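PDB 6JEB: beta-hexosaminidase Amuc_2018 from Akkermansia muciniphila, which hydrolyses terminal non-reducing N-acetylglucosamine and N-acetylgalactosamine units from beta-N-acetylhexosaminides, including N-glycans and chitobiose. Local coordinates for residues H125-L128 and T129-Q132; M164-K167 and Q168-K171. All coordinates share one frame; numbering follows the deposited sequence.

Contact 1: residues H125-L128 and T129-Q132; sequences HLHL and TDNQ
His127, the last residue of strand 123-127, reaches forward to Asp130 in the following loop, where the second strand of the family 20 catalytic TIM barrel gives way to the segment that carries Asp130 of the charge relay system. NE2 of the imidazole donates to Asp130 OD2 over 2.7 Å, nearly straight at 169°. The oxygen lies in the plane of the ring and accepts on its anti lone pair, while carboxylate and ring planes are turned 43° apart. ND1 bonds to Glu187, and bonds at both nitrogens are consistent with a fixed ring rotation. Asp130 OD1 turns to Arg101 in a salt bridge, to His193 of the relay and, at 2.7 Å, to Asn131 N.

The backbone bends at His127, the centre of an inverse gamma turn, and Thr129 lies in the chain between Leu128 and Asp130. Its OG1 sits between backbone N and carbonyl carbon (chi1 72°) and accepts from the amide of Asp189, which leaves CG2 turned back over the preceding peptide, 3.3 Å from Leu128 C. Leu128 packs its own side chain on Pro186 of the adjoining strand 183-187, while its CB lies 4.0 Å from Thr129 CG2.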
loop_
_atom_site.group_PDB
_atom_site.type_symbol
_atom_site.label_atom_id
_atom_site.label_comp_id
_atom_site.label_asym_id
_atom_site.label_seq_id
_atom_site.Cartn_x
_atom_site.Cartn_y
_atom_site.Cartn_z
ATOM N N HIS A 125 3.856 -0.546 1.035
ATOM C CA HIS A 125 3.750 0.412 2.126
ATOM C C HIS A 125 3.517 -0.375 3.414
ATOM O O HIS A 125 2.637 -1.244 3.466
ATOM C CB HIS A 125 2.596 1.352 1.741
ATOM C CG HIS A 125 2.025 2.202 2.835
ATOM N ND1 HIS A 125 0.847 2.897 2.651
ATOM C CD2 HIS A 125 2.424 2.464 4.105
ATOM C CE1 HIS A 125 0.542 3.546 3.761
ATOM N NE2 HIS A 125 1.481 3.299 4.658
ATOM N N LEU A 126 4.361 -0.129 4.421
ATOM C CA LEU A 126 4.284 -0.821 5.711
ATOM C C LEU A 126 3.641 0.100 6.744
ATOM O O LEU A 126 4.251 1.092 7.164
ATOM C CB LEU A 126 5.674 -1.223 6.201
ATOM C CG LEU A 126 6.550 -2.030 5.248
ATOM C CD1 LEU A 126 7.921 -2.285 5.880
ATOM C CD2 LEU A 126 5.863 -3.338 4.862
ATOM N N HIS A 127 2.436 -0.249 7.187
ATOM C CA HIS A 127 1.782 0.488 8.268
ATOM C C HIS A 127 2.340 -0.094 9.563
ATOM O O HIS A 127 1.823 -1.071 10.110
ATOM C CB HIS A 127 0.268 0.345 8.176
ATOM C CG HIS A 127 -0.475 1.264 9.090
ATOM N ND1 HIS A 127 -0.689 2.596 8.797
ATOM C CD2 HIS A 127 -1.055 1.045 10.296
ATOM C CE1 HIS A 127 -1.363 3.158 9.785
ATOM N NE2 HIS A 127 -1.599 2.238 10.706
ATOM N N LEU A 128 3.446 0.487 10.030
ATOM C CA LEU A 128 4.248 -0.116 11.090
ATOM C C LEU A 128 3.747 0.207 12.491
ATOM O O LEU A 128 4.147 -0.477 13.446
ATOM C CB LEU A 128 5.700 0.357 10.971
ATOM C CG LEU A 128 6.483 -0.193 9.773
ATOM C CD1 LEU A 128 7.722 0.659 9.499
ATOM C CD2 LEU A 128 6.889 -1.646 10.001
ATOM N N THR A 129 2.934 1.256 12.646
ATOM C CA THR A 129 2.568 1.768 13.960
ATOM C C THR A 129 1.085 2.106 13.994
ATOM O O THR A 129 0.537 2.643 13.029
ATOM C CB THR A 129 3.390 3.022 14.335
ATOM O OG1 THR A 129 2.952 4.142 13.560
ATOM C CG2 THR A 129 4.882 2.810 14.087
ATOM N N ASP A 130 0.438 1.799 15.115
ATOM C CA ASP A 130 -0.953 2.198 15.301
ATOM C C ASP A 130 -1.314 2.070 16.779
ATOM O O ASP A 130 -0.431 2.042 17.647
ATOM C CB ASP A 130 -1.888 1.404 14.371
ATOM C CG ASP A 130 -3.111 2.212 13.972
ATOM O OD1 ASP A 130 -4.006 2.392 14.829
ATOM O OD2 ASP A 130 -3.160 2.705 12.817
ATOM N N ASN A 131 -2.617 1.983 17.063
ATOM C CA ASN A 131 -3.077 1.903 18.444
ATOM C C ASN A 131 -2.803 0.535 19.047
ATOM O O ASN A 131 -2.628 0.428 20.268
ATOM C CB ASN A 131 -4.578 2.162 18.493
ATOM C CG ASN A 131 -4.935 3.579 18.110
ATOM O OD1 ASN A 131 -4.277 4.535 18.536
ATOM N ND2 ASN A 131 -5.988 3.727 17.314
ATOM N N GLN A 132 -2.776 -0.508 18.207
ATOM C CA GLN A 132 -2.755 -1.904 18.627
ATOM C C GLN A 132 -1.356 -2.503 18.630
ATOM O O GLN A 132 -1.196 -3.673 19.002
ATOM C CB GLN A 132 -3.670 -2.744 17.714
ATOM C CG GLN A 132 -5.153 -2.386 17.785
ATOM C CD GLN A 132 -5.528 -1.144 16.979
ATOM O OE1 GLN A 132 -4.721 -0.605 16.225
ATOM N NE2 GLN A 132 -6.767 -0.678 17.153
#

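Contact 2: residues M164-K167 and Q168-K171; sequences MYTK and QELK
Thr166 and Glu169 form a capping box at the start of helix 167-178, each side chain bonding to the other's backbone N. Thr166, the N-cap residue, offers OG1 to Glu169 N at 2.9 Å. In return, Glu169 OE1 accepts from Thr166 N at 3.0 Å, on the anti side of the carboxylate and 25° out of its plane. The same oxygen takes a second bond from a water, which donates to Glu169 OE1 at 2.7 Å and to Met164 O at 2.8 Å, tying the carboxylate to the chain ahead of the cap. With chi1 at 68°, Thr166 OG1 is turned to the helix end, and the two side chains cross at about a right angle, bringing Glu169 CG against that hydroxyl oxygen. The first turn then closes through Leu170 N to Thr166 O and Lys171 N to Lys167 O.

Next to the box, Tyr165 and Leu170 make an apolar contact across the helix start, Tyr165 CB resting 3.7 Å from Leu170 CG, with the leucine's CD2 reaching the base of the ring. Glu169 OE1 lies at the edge of that ring, so the carboxylate is bordered by the tyrosine as well as by the threonine. With an alanine in place of Glu169, Thr166 N would probably be left without its acceptor and the bridging water without one of its two mates.

Farther out, the phenol OH of Tyr165 bonds to Ile104 O and its ring meets Phe103, while Leu170 packs on Leu136 and on Ile246 of helix 230-246. Both ammonium groups of Lys167 and Lys171 form salt bridges with Asp245 of the same helix, Lys167 also with Glu242, and the two chains run side by side, Lys167 CG 4.0 Å from Lys171 CE.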
loop_
_atom_site.group_PDB
_atom_site.type_symbol
_atom_site.label_atom_id
_atom_site.label_comp_id
_atom_site.label_asym_id
_atom_site.label_seq_id
_atom_site.Cartn_x
_atom_site.Cartn_y
_atom_site.Cartn_z
ATOM N N MET A 164 7.806 -7.737 16.692
ATOM C CA MET A 164 8.543 -6.561 16.247
ATOM C C MET A 164 9.597 -7.038 15.264
ATOM O O MET A 164 10.250 -8.056 15.512
ATOM C CB MET A 164 9.197 -5.848 17.439
ATOM C CG MET A 164 10.000 -4.615 17.029
ATOM S SD MET A 164 10.649 -3.672 18.419
ATOM C CE MET A 164 9.445 -2.341 18.532
ATOM N N TYR A 165 9.742 -6.329 14.140
ATOM C CA TYR A 165 10.783 -6.674 13.182
ATOM C C TYR A 165 12.150 -6.347 13.764
ATOM O O TYR A 165 12.292 -5.450 14.596
ATOM C CB TYR A 165 10.575 -5.902 11.869
ATOM C CG TYR A 165 9.284 -6.313 11.215
ATOM C CD1 TYR A 165 9.140 -7.588 10.672
ATOM C CD2 TYR A 165 8.189 -5.455 11.186
ATOM C CE1 TYR A 165 7.945 -7.992 10.113
ATOM C CE2 TYR A 165 6.993 -5.847 10.625
ATOM C CZ TYR A 165 6.873 -7.117 10.094
ATOM O OH TYR A 165 5.674 -7.511 9.548
ATOM N N THR A 166 13.161 -7.098 13.342
ATOM C CA THR A 166 14.526 -6.660 13.591
ATOM C C THR A 166 14.978 -5.768 12.442
ATOM O O THR A 166 14.426 -5.809 11.337
ATOM C CB THR A 166 15.485 -7.847 13.699
ATOM O OG1 THR A 166 15.599 -8.479 12.416
ATOM C CG2 THR A 166 14.983 -8.859 14.716
ATOM N N LYS A 167 16.004 -4.956 12.713
ATOM C CA LYS A 167 16.589 -4.142 11.652
ATOM C C LYS A 167 17.077 -5.017 10.504
ATOM O O LYS A 167 16.894 -4.676 9.330
ATOM C CB LYS A 167 17.728 -3.283 12.214
ATOM C CG LYS A 167 18.404 -2.377 11.189
ATOM C CD LYS A 167 19.389 -1.439 11.878
ATOM C CE LYS A 167 19.293 -0.036 11.332
ATOM N NZ LYS A 167 20.178 0.927 12.061
ATOM N N GLN A 168 17.679 -6.163 10.828
ATOM C CA GLN A 168 18.153 -7.078 9.794
ATOM C C GLN A 168 16.999 -7.626 8.955
ATOM O O GLN A 168 17.124 -7.761 7.729
ATOM C CB GLN A 168 18.946 -8.204 10.455
ATOM C CG GLN A 168 19.732 -9.070 9.504
ATOM C CD GLN A 168 20.691 -9.993 10.242
ATOM O OE1 GLN A 168 21.804 -9.596 10.596
ATOM N NE2 GLN A 168 20.258 -11.225 10.490
ATOM N N GLU A 169 15.862 -7.936 9.587
ATOM C CA GLU A 169 14.699 -8.380 8.822
ATOM C C GLU A 169 14.197 -7.291 7.881
ATOM O O GLU A 169 13.792 -7.580 6.750
ATOM C CB GLU A 169 13.570 -8.819 9.754
ATOM C CG GLU A 169 13.754 -10.189 10.365
ATOM C CD GLU A 169 12.651 -10.503 11.365
ATOM O OE1 GLU A 169 12.165 -9.552 12.024
ATOM O OE2 GLU A 169 12.265 -11.694 11.485
ATOM N N LEU A 170 14.160 -6.039 8.345
ATOM C CA LEU A 170 13.669 -4.976 7.474
ATOM C C LEU A 170 14.628 -4.723 6.313
ATOM O O LEU A 170 14.185 -4.472 5.183
ATOM C CB LEU A 170 13.390 -3.712 8.282
ATOM C CG LEU A 170 12.238 -3.868 9.279
ATOM C CD1 LEU A 170 12.120 -2.643 10.168
ATOM C CD2 LEU A 170 10.912 -4.134 8.567
ATOM N N LYS A 171 15.942 -4.813 6.561
ATOM C CA LYS A 171 16.896 -4.675 5.464
ATOM C C LYS A 171 16.789 -5.844 4.491
ATOM O O LYS A 171 16.942 -5.660 3.274
ATOM C CB LYS A 171 18.322 -4.502 5.994
ATOM C CG LYS A 171 18.528 -3.172 6.722
ATOM C CD LYS A 171 19.977 -2.927 7.112
ATOM C CE LYS A 171 20.153 -1.508 7.645
ATOM N NZ LYS A 171 21.579 -1.118 7.893
HETATM O O HOH W 1 11.014 -10.448 14.324
#

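In the fold
Both contacts belong to the catalytic TIM barrel, and contact 1 comes first along the chain: it closes strand 123-127, whereas contact 2 begins helix 167-178, which leads on to the neighbouring parallel strand 183-187. Their centres are 15 Å apart, yet they touch, Leu128 CD2 packing against Tyr165 CD2 at 4.2 Å. Contact 1 is the one at the active site: the side chain of Asp130 is about 3 Å from those of His193 and the substrate-binding Arg101, and about 7 Å from the bound acetamide. Contact 2 lies farther from the substrate-binding residues, with the Tyr165 side chain about 10 Å from that of Ala401 and about 11 Å from that of Arg101.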